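Local atomic coordinates of NeuRonal IgCAM-5 (Caenorhabditis elegans, PDB entry 6ON6), a protein that probably acts as a neuronal cell-surface receptor and adhesion molecule, whose first immunoglobulin domain, the part present here, pairs with a second copy as a homodimer. Residues A[11-16]-A[24-29]; A[35-40]-A[94-99]; A[88-93]-A[102-107]. One frame throughout, in Å; residues are numbered along the deposited sequence.

Contact 1 (A[11-16]-A[24-29])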
loop_
_atom_site.group_PDB
_atom_site.type_symbol
_atom_site.label_atom_id
_atom_site.label_comp_id
_atom_site.label_asym_id
_atom_site.label_seq_id
_atom_site.Cartn_x
_atom_site.Cartn_y
_atom_site.Cartn_z
ATOM N N PRO A 11 3.992 -11.785 19.642
ATOM C CA PRO A 11 3.536 -12.073 18.282
ATOM C C PRO A 11 2.656 -10.970 17.698
ATOM O O PRO A 11 1.776 -10.441 18.374
ATOM C CB PRO A 11 2.688 -13.332 18.470
ATOM C CG PRO A 11 2.162 -13.228 19.840
ATOM C CD PRO A 11 3.264 -12.579 20.636
ATOM N N SER A 12 2.935 -10.615 16.450
ATOM C CA SER A 12 2.111 -9.736 15.626
ATOM C C SER A 12 1.989 -10.395 14.262
ATOM O O SER A 12 2.880 -11.126 13.844
ATOM C CB SER A 12 2.688 -8.314 15.412
ATOM O OG SER A 12 2.432 -7.435 16.515
ATOM N N MET A 13 0.855 -10.169 13.575
ATOM C CA MET A 13 0.663 -10.674 12.208
ATOM C C MET A 13 0.928 -12.179 12.149
ATOM O O MET A 13 1.649 -12.684 11.285
ATOM C CB MET A 13 1.493 -9.893 11.204
ATOM C CG MET A 13 1.270 -8.384 11.265
ATOM S SD MET A 13 -0.452 -7.927 10.951
ATOM C CE MET A 13 -0.665 -8.351 9.247
ATOM N N SER A 14 0.320 -12.893 13.100
ATOM C CA SER A 14 0.399 -14.341 13.125
ATOM C C SER A 14 -0.347 -14.954 11.945
ATOM O O SER A 14 -1.442 -14.509 11.555
ATOM C CB SER A 14 -0.228 -14.845 14.414
ATOM O OG SER A 14 0.567 -14.399 15.524
ATOM N N SER A 15 0.246 -15.973 11.347
ATOM C CA SER A 15 -0.461 -16.698 10.305
ATOM C C SER A 15 -1.738 -17.330 10.847
ATOM O O SER A 15 -1.883 -17.595 12.045
ATOM C CB SER A 15 0.416 -17.763 9.691
ATOM O OG SER A 15 1.482 -17.124 9.014
ATOM N N ALA A 16 -2.705 -17.525 9.945
ATOM C CA ALA A 16 -4.022 -18.008 10.330
ATOM C C ALA A 16 -4.571 -18.913 9.236
ATOM O O ALA A 16 -4.109 -18.880 8.096
ATOM C CB ALA A 16 -4.992 -16.848 10.513
ATOM N N VAL A 24 -11.442 -13.476 10.095
ATOM C CA VAL A 24 -10.077 -13.637 10.623
ATOM C C VAL A 24 -9.472 -12.270 10.917
ATOM O O VAL A 24 -9.618 -11.338 10.127
ATOM C CB VAL A 24 -9.159 -14.398 9.641
ATOM C CG1 VAL A 24 -7.681 -14.421 10.117
ATOM C CG2 VAL A 24 -9.626 -15.785 9.416
ATOM N N ASP A 25 -8.729 -12.164 12.028
ATOM C CA ASP A 25 -8.033 -10.930 12.361
ATOM C C ASP A 25 -6.521 -11.102 12.211
ATOM O O ASP A 25 -5.973 -12.169 12.547
ATOM C CB ASP A 25 -8.239 -10.579 13.850
ATOM C CG ASP A 25 -9.662 -10.130 14.169
ATOM O OD1 ASP A 25 -10.446 -9.839 13.228
ATOM O OD2 ASP A 25 -9.977 -10.053 15.378
ATOM N N PHE A 26 -5.870 -10.022 11.784
ATOM C CA PHE A 26 -4.408 -9.857 11.875
ATOM C C PHE A 26 -4.174 -8.672 12.786
ATOM O O PHE A 26 -4.718 -7.591 12.575
ATOM C CB PHE A 26 -3.788 -9.618 10.474
ATOM C CG PHE A 26 -3.744 -10.858 9.620
ATOM C CD1 PHE A 26 -2.705 -11.767 9.779
ATOM C CD2 PHE A 26 -4.724 -11.133 8.671
ATOM C CE1 PHE A 26 -2.642 -12.910 9.032
ATOM C CE2 PHE A 26 -4.661 -12.287 7.947
ATOM C CZ PHE A 26 -3.620 -13.172 8.094
ATOM N N THR A 27 -3.344 -8.867 13.813
ATOM C CA THR A 27 -3.057 -7.792 14.772
ATOM C C THR A 27 -1.599 -7.344 14.687
ATOM O O THR A 27 -0.678 -8.174 14.711
ATOM C CB THR A 27 -3.381 -8.229 16.208
ATOM O OG1 THR A 27 -4.749 -8.641 16.278
ATOM C CG2 THR A 27 -3.113 -7.066 17.234
ATOM N N CYS A 28 -1.400 -6.045 14.555
ATOM C CA CYS A 28 -0.075 -5.436 14.553
ATOM C C CYS A 28 0.044 -4.594 15.816
ATOM O O CYS A 28 -0.670 -3.594 15.967
ATOM C CB CYS A 28 0.027 -4.547 13.331
ATOM S SG CYS A 28 1.640 -3.855 13.004
ATOM N N ILE A 29 0.946 -4.979 16.713
ATOM C CA ILE A 29 1.114 -4.273 17.976
ATOM C C ILE A 29 2.404 -3.476 17.876
ATOM O O ILE A 29 3.471 -4.037 17.607
ATOM C CB ILE A 29 1.159 -5.250 19.161
ATOM C CG1 ILE A 29 -0.148 -6.079 19.198
ATOM C CG2 ILE A 29 1.387 -4.460 20.471
ATOM C CD1 ILE A 29 -0.224 -7.171 20.264
HETATM O O HOH W 1 -3.526 -13.348 12.839
HETATM O O HOH W 2 -2.056 -11.392 14.251
#

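Contact 2 (A[35-40]-A[94-99])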
loop_
_atom_site.group_PDB
_atom_site.type_symbol
_atom_site.label_atom_id
_atom_site.label_comp_id
_atom_site.label_asym_id
_atom_site.label_seq_id
_atom_site.Cartn_x
_atom_site.Cartn_y
_atom_site.Cartn_z
ATOM N N SER A 35 4.815 9.483 15.953
ATOM C CA SER A 35 4.048 10.110 14.889
ATOM C C SER A 35 4.095 9.318 13.601
ATOM O O SER A 35 3.663 9.819 12.557
ATOM C CB SER A 35 4.609 11.494 14.617
ATOM O OG SER A 35 5.982 11.366 14.302
ATOM N N HIS A 36 4.609 8.100 13.644
ATOM C CA HIS A 36 4.689 7.320 12.430
ATOM C C HIS A 36 3.322 6.769 12.036
ATOM O O HIS A 36 2.387 6.703 12.837
ATOM C CB HIS A 36 5.721 6.218 12.586
ATOM C CG HIS A 36 7.127 6.720 12.554
ATOM N ND1 HIS A 36 7.828 7.057 13.693
ATOM C CD2 HIS A 36 7.960 6.953 11.514
ATOM C CE1 HIS A 36 9.035 7.467 13.351
ATOM N NE2 HIS A 36 9.144 7.408 12.038
ATOM N N MET A 37 3.209 6.414 10.764
ATOM C CA MET A 37 1.968 5.910 10.177
ATOM C C MET A 37 2.041 4.403 9.990
ATOM O O MET A 37 3.083 3.873 9.592
ATOM C CB MET A 37 1.771 6.552 8.805
ATOM C CG MET A 37 1.537 8.031 8.855
ATOM S SD MET A 37 -0.122 8.404 9.432
ATOM C CE MET A 37 0.179 8.824 11.139
ATOM N N VAL A 38 0.896 3.734 10.182
ATOM C CA VAL A 38 0.748 2.290 10.003
ATOM C C VAL A 38 -0.115 2.046 8.772
ATOM O O VAL A 38 -1.193 2.641 8.633
ATOM C CB VAL A 38 0.056 1.641 11.214
ATOM C CG1 VAL A 38 -0.151 0.162 10.998
ATOM C CG2 VAL A 38 0.889 1.826 12.469
ATOM N N ALA A 39 0.336 1.146 7.908
ATOM C CA ALA A 39 -0.459 0.752 6.744
ATOM C C ALA A 39 -0.552 -0.765 6.707
ATOM O O ALA A 39 0.402 -1.454 7.040
ATOM C CB ALA A 39 0.157 1.288 5.437
ATOM N N PHE A 40 -1.706 -1.301 6.310
ATOM C CA PHE A 40 -1.846 -2.738 6.075
ATOM C C PHE A 40 -1.946 -2.976 4.578
ATOM O O PHE A 40 -2.658 -2.254 3.880
ATOM C CB PHE A 40 -3.115 -3.310 6.708
ATOM C CG PHE A 40 -2.995 -3.521 8.184
ATOM C CD1 PHE A 40 -2.746 -4.778 8.715
ATOM C CD2 PHE A 40 -3.155 -2.465 9.053
ATOM C CE1 PHE A 40 -2.625 -4.966 10.100
ATOM C CE2 PHE A 40 -3.035 -2.657 10.432
ATOM C CZ PHE A 40 -2.828 -3.919 10.933
ATOM N N GLN A 94 2.940 -2.283 7.950
ATOM C CA GLN A 94 4.195 -1.591 7.719
ATOM C C GLN A 94 4.124 -0.186 8.287
ATOM O O GLN A 94 3.060 0.441 8.275
ATOM C CB GLN A 94 4.585 -1.679 6.256
ATOM C CG GLN A 94 3.727 -0.957 5.355
ATOM C CD GLN A 94 4.052 -1.305 3.893
ATOM O OE1 GLN A 94 3.907 -2.455 3.462
ATOM N NE2 GLN A 94 4.554 -0.338 3.162
ATOM N N ILE A 95 5.244 0.258 8.900
ATOM C CA ILE A 95 5.336 1.570 9.514
ATOM C C ILE A 95 6.366 2.374 8.757
ATOM O O ILE A 95 7.370 1.811 8.313
ATOM C CB ILE A 95 5.822 1.411 10.961
ATOM C CG1 ILE A 95 5.045 0.282 11.656
ATOM C CG2 ILE A 95 5.620 2.699 11.682
ATOM C CD1 ILE A 95 5.704 -0.228 12.935
ATOM N N ASN A 96 6.079 3.667 8.541
ATOM C CA ASN A 96 6.935 4.530 7.712
ATOM C C ASN A 96 8.188 5.018 8.410
ATOM O O ASN A 96 8.545 6.193 8.301
ATOM C CB ASN A 96 6.181 5.718 7.125
ATOM C CG ASN A 96 5.637 6.626 8.174
ATOM O OD1 ASN A 96 5.650 6.294 9.368
ATOM N ND2 ASN A 96 5.165 7.792 7.754
ATOM N N THR A 97 8.854 4.107 9.086
ATOM C CA THR A 97 10.164 4.413 9.622
ATOM C C THR A 97 11.208 4.291 8.532
ATOM O O THR A 97 10.974 3.767 7.431
ATOM C CB THR A 97 10.484 3.424 10.723
ATOM O OG1 THR A 97 10.311 2.083 10.238
ATOM C CG2 THR A 97 9.592 3.675 11.925
ATOM N N GLU A 98 12.380 4.825 8.858
ATOM C CA GLU A 98 13.571 4.712 8.034
ATOM C C GLU A 98 14.626 4.147 8.970
ATOM O O GLU A 98 15.090 4.856 9.891
ATOM C CB GLU A 98 13.991 6.069 7.465
ATOM C CG GLU A 98 13.000 6.520 6.405
ATOM C CD GLU A 98 13.014 8.003 6.103
ATOM O OE1 GLU A 98 14.010 8.689 6.482
ATOM O OE2 GLU A 98 12.002 8.460 5.487
ATOM N N PRO A 99 15.019 2.892 8.795
ATOM C CA PRO A 99 14.425 2.030 7.766
ATOM C C PRO A 99 13.025 1.505 8.142
ATOM O O PRO A 99 12.549 1.704 9.262
ATOM C CB PRO A 99 15.398 0.865 7.699
ATOM C CG PRO A 99 15.946 0.774 9.107
ATOM C CD PRO A 99 16.048 2.208 9.595
HETATM O O HOH W 3 12.326 6.786 11.109
#

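Contact 3 (A[88-93]-A[102-107]). With NAG (2-acetamido-2-deoxy-beta-D-glucopyranose), chain C.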
loop_
_atom_site.group_PDB
_atom_site.type_symbol
_atom_site.label_atom_id
_atom_site.label_comp_id
_atom_site.label_asym_id
_atom_site.label_seq_id
_atom_site.Cartn_x
_atom_site.Cartn_y
_atom_site.Cartn_z
ATOM N N ARG A 88 -6.826 -15.605 0.245
ATOM C CA ARG A 88 -5.566 -16.293 0.538
ATOM C C ARG A 88 -4.390 -15.376 0.248
ATOM O O ARG A 88 -4.377 -14.680 -0.774
ATOM C CB ARG A 88 -5.372 -17.474 -0.405
ATOM C CG ARG A 88 -6.201 -18.674 -0.145
ATOM C CD ARG A 88 -5.870 -19.762 -1.169
ATOM N NE ARG A 88 -6.694 -20.925 -0.872
ATOM C CZ ARG A 88 -7.623 -21.433 -1.666
ATOM N NH1 ARG A 88 -7.834 -20.929 -2.876
ATOM N NH2 ARG A 88 -8.321 -22.483 -1.249
ATOM N N GLY A 89 -3.365 -15.430 1.114
ATOM C CA GLY A 89 -2.119 -14.767 0.799
ATOM C C GLY A 89 -1.508 -14.114 2.011
ATOM O O GLY A 89 -1.857 -14.426 3.144
ATOM N N ASN A 90 -0.624 -13.171 1.738
ATOM C CA ASN A 90 0.229 -12.613 2.783
ATOM C C ASN A 90 -0.178 -11.188 3.099
ATOM O O ASN A 90 -0.319 -10.358 2.199
ATOM C CB ASN A 90 1.689 -12.629 2.357
ATOM C CG ASN A 90 2.311 -13.963 2.545
ATOM O OD1 ASN A 90 2.256 -14.536 3.635
ATOM N ND2 ASN A 90 2.911 -14.491 1.493
ATOM N N TYR A 91 -0.403 -10.923 4.372
ATOM C CA TYR A 91 -0.868 -9.634 4.850
ATOM C C TYR A 91 0.263 -9.045 5.653
ATOM O O TYR A 91 0.845 -9.733 6.505
ATOM C CB TYR A 91 -2.112 -9.791 5.739
ATOM C CG TYR A 91 -3.317 -10.249 4.906
ATOM C CD1 TYR A 91 -3.425 -11.573 4.506
ATOM C CD2 TYR A 91 -4.288 -9.339 4.440
ATOM C CE1 TYR A 91 -4.511 -12.009 3.694
ATOM C CE2 TYR A 91 -5.356 -9.790 3.659
ATOM C CZ TYR A 91 -5.417 -11.083 3.306
ATOM O OH TYR A 91 -6.489 -11.431 2.524
ATOM N N SER A 92 0.562 -7.784 5.420
ATOM C CA SER A 92 1.650 -7.176 6.163
ATOM C C SER A 92 1.200 -5.860 6.796
ATOM O O SER A 92 0.348 -5.143 6.270
ATOM C CB SER A 92 2.881 -7.092 5.250
ATOM O OG SER A 92 2.696 -6.066 4.323
ATOM N N CYS A 93 1.739 -5.538 7.969
ATOM C CA CYS A 93 1.571 -4.187 8.468
ATOM C C CYS A 93 2.929 -3.530 8.362
ATOM O O CYS A 93 3.952 -4.179 8.592
ATOM C CB CYS A 93 1.008 -4.095 9.899
ATOM S SG CYS A 93 2.129 -4.447 11.130
ATOM N N LEU A 102 8.175 -3.711 9.574
ATOM C CA LEU A 102 7.019 -4.448 9.078
ATOM C C LEU A 102 6.982 -5.859 9.637
ATOM O O LEU A 102 7.955 -6.370 10.205
ATOM C CB LEU A 102 7.012 -4.468 7.559
ATOM C CG LEU A 102 8.077 -5.202 6.764
ATOM C CD1 LEU A 102 7.685 -6.651 6.561
ATOM C CD2 LEU A 102 8.195 -4.503 5.427
ATOM N N SER A 103 5.804 -6.451 9.549
ATOM C CA SER A 103 5.520 -7.790 10.024
ATOM C C SER A 103 4.474 -8.372 9.070
ATOM O O SER A 103 3.521 -7.675 8.671
ATOM C CB SER A 103 4.894 -7.692 11.400
ATOM O OG SER A 103 4.733 -8.964 11.964
ATOM N N THR A 104 4.635 -9.652 8.727
ATOM C CA THR A 104 3.795 -10.323 7.731
ATOM C C THR A 104 3.285 -11.656 8.260
ATOM O O THR A 104 4.011 -12.394 8.946
ATOM C CB THR A 104 4.610 -10.622 6.496
ATOM O OG1 THR A 104 5.182 -9.409 5.992
ATOM C CG2 THR A 104 3.710 -11.239 5.371
ATOM N N GLY A 105 2.026 -11.980 7.935
ATOM C CA GLY A 105 1.496 -13.291 8.231
ATOM C C GLY A 105 0.663 -13.790 7.060
ATOM O O GLY A 105 0.197 -13.010 6.227
ATOM N N GLU A 106 0.521 -15.103 6.987
ATOM C CA GLU A 106 -0.206 -15.740 5.886
ATOM C C GLU A 106 -1.614 -16.123 6.308
ATOM O O GLU A 106 -1.846 -16.571 7.437
ATOM C CB GLU A 106 0.513 -17.017 5.453
ATOM C CG GLU A 106 0.012 -17.555 4.118
ATOM C CD GLU A 106 1.045 -18.419 3.371
ATOM O OE1 GLU A 106 2.148 -18.701 3.910
ATOM O OE2 GLU A 106 0.738 -18.806 2.222
ATOM N N LEU A 107 -2.569 -15.969 5.376
ATOM C CA LEU A 107 -3.906 -16.525 5.539
ATOM C C LEU A 107 -4.029 -17.701 4.594
ATOM O O LEU A 107 -3.905 -17.538 3.373
ATOM C CB LEU A 107 -4.976 -15.487 5.238
ATOM C CG LEU A 107 -6.436 -15.971 5.290
ATOM C CD1 LEU A 107 -6.770 -16.548 6.657
ATOM C CD2 LEU A 107 -7.396 -14.858 4.971
HETATM C C1 NAG C . 3.555 -15.773 1.662
HETATM C C2 NAG C . 3.313 -16.692 0.462
HETATM C C3 NAG C . 4.118 -17.987 0.592
HETATM C C4 NAG C . 5.579 -17.702 0.910
HETATM C C5 NAG C . 5.686 -16.768 2.110
HETATM C C6 NAG C . 7.107 -16.347 2.412
HETATM C C7 NAG C . 1.216 -16.865 -0.801
HETATM C C8 NAG C . 2.008 -16.404 -1.990
HETATM N N2 NAG C . 1.896 -16.989 0.341
HETATM O O3 NAG C . 4.031 -18.702 -0.636
HETATM O O4 NAG C . 6.256 -18.919 1.198
HETATM O O5 NAG C . 4.953 -15.567 1.837
HETATM O O6 NAG C . 7.210 -15.712 3.681
HETATM O O7 NAG C . 0.016 -17.116 -0.872
#

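Contact 1 (A[11-16]-A[24-29])
Met13 and Phe26 bury the largest shares of this contact, in which the link between the two halves of the first strand of an immunoglobulin sandwich passes strand 24-31. Such a split first strand belongs to V- and I-type domains: it starts in one sheet, as strand 7-8, and ends in the other, as strand 16-19. The Met13 chain is bent, chi2 (-60°) setting SD and chi3 (-68°) setting CE, and it crosses the Phe26 side chain at about a right angle. Its methyl group CE rests on Phe26 CB at 3.6 Å, while SD lies 4.2 Å from CB of Cys28. A flexible, unbranched thioether suits this place, since it can fold between an aromatic residue and the disulfide. Phe26 also meets the backbone of the link: Ser14 O comes within 3.2 Å of ring atom CE1, approaching obliquely.

Two direct hydrogen bonds hold the start of the link to the strand. Ser12 OG accepts a nearly straight bond from Ile29 N (2.9 Å, 166° at the hydrogen) and is also hydrogen-bonded to Gln9 O, so one small hydroxyl ties the strand to the preceding residues of its own link. Next along, Met13 N donates to Thr27 O at 2.8 Å. Beyond that point the backbones are too far apart for direct pairing, and water continues it. One molecule accepts from both Ser14 N and Thr27 N; another donates to Ser14 O and Asp25 O, 2.7 Å from each. The solvent thus satisfies strand groups that the departing chain cannot reach. Where the link enters strand 16-19, Ala16 points its methyl group toward the strand, CB meeting CG1 of Val24 at 3.6 Å across backbones that have already separated.

Contact 2 (A[35-40]-A[94-99])
Ala39 and Gln94 pair through two backbone hydrogen bonds, Ala39 N to Gln94 O and Gln94 N to Ala39 O, each 2.8 Å long, in antiparallel sheet between strands 38-42 and 89-95. Past the neighbouring non-hydrogen-bonded pair, Val38 and Ile95, Asn96 N reaches Met37 O at 3.2 Å. The Asn96 side chain then takes over: its CG sits between the backbone N and carbonyl carbon (chi1 62°), and OD1 accepts from Met37 N at 2.8 Å, with the donor above the amide plane. Asparagine suits this end of the pairing, where an inverse gamma turn centred on it leads the backbone away.

Outward, His36 CB packs on Ile95 CG2 at 3.6 Å, and the imidazole receives Thr97 CG2 over one face, a CH-pi contact 3.8 Å from the ring centre. His36 ND1 is hydrogen-bonded to Leu33 O. Met37 lies alongside the Asn96 amide, pointing the same way.

The second subunit meets this surface, Leu49 of that subunit packing on Ala39. The Asn96 amide serves both: OD1 completes the domain's own pairing, while ND2 bonds to Phe57 O of the second subunit, coupling the strand end directly to the homodimer interface.

Contact 3 (A[88-93]-A[102-107])
Asn90 and Glu106, a non-hydrogen-bonded cross-strand pair, reach the same sugar by different torsions: Asn90 CG lies anti to its carbonyl carbon (chi1 -81°), Glu106 CG anti to its backbone N (chi1 -166°), with the glutamate chain extended beyond. Asn90 ND2 is covalently joined to C1 of N-acetylglucosamine, the N-linked glycan, and Glu106 OE2 accepts a hydrogen bond from the sugar's N2 at 2.9 Å. Between them, Asn90 OD1 rests 3.5 Å from Glu106 CB. An alanine in place of Glu106 would probably leave sugar N2 without this acceptor and the acetamido group freer to turn.

Beneath the sugar runs an antiparallel hairpin. Three residue pairs, Gly89 with Leu107, Tyr91 with Gly105 and Cys93 with Ser103, each exchange two backbone hydrogen bonds; the straightest, Tyr91 N to Gly105 O, measures 2.9 Å at 175°. Glycine is needed at Gly89 because, at its backbone angles, a side chain would press against the carbonyl oxygen of Arg88. On the glycan-bearing face, Thr104 OG1 comes within 3.3 Å of Ser92 CB. Tyr91 turns to the inner face, its CE1 against Leu107 CB at 3.8 Å. Its hydroxyl bonds to Asp87 O, four residues earlier, the tyrosine corner of immunoglobulin domains.

The inner face meets the opposite sheet: the Tyr91 ring meets that of Phe26 with a small angle between their planes, and Leu107 touches Val24 and Phe26 of strand 24-31. Pro46 of the second subunit packs against Ser92 and Thr104 on the outer face, and against Leu102. Within the sheet, strand 89-95 has strand 38-42 on its other side, and strand 101-110 is flanked by strand 16-19, which runs parallel to it.

Overall arrangement
The three contacts span both sheets of a single immunoglobulin sandwich. Contact 1 closes first along the chain, before either of the others opens, whereas the segments of contacts 2 and 3 alternate and share strand 89-95 in one sheet. Centres of contacts 1 and 3 lie about 8 Å apart, with the sheets joined between them by the Cys28–Cys93 disulfide; contact 2 is centred about 17 Å from contact 1 and 15 Å from contact 3. Phe40 of contact 2 touches Met13 and Cys28 of contact 1 and Cys93 of contact 3. Contacts 2 and 3 also reach the second subunit, so the sheet they help to build lies at the homodimer interface.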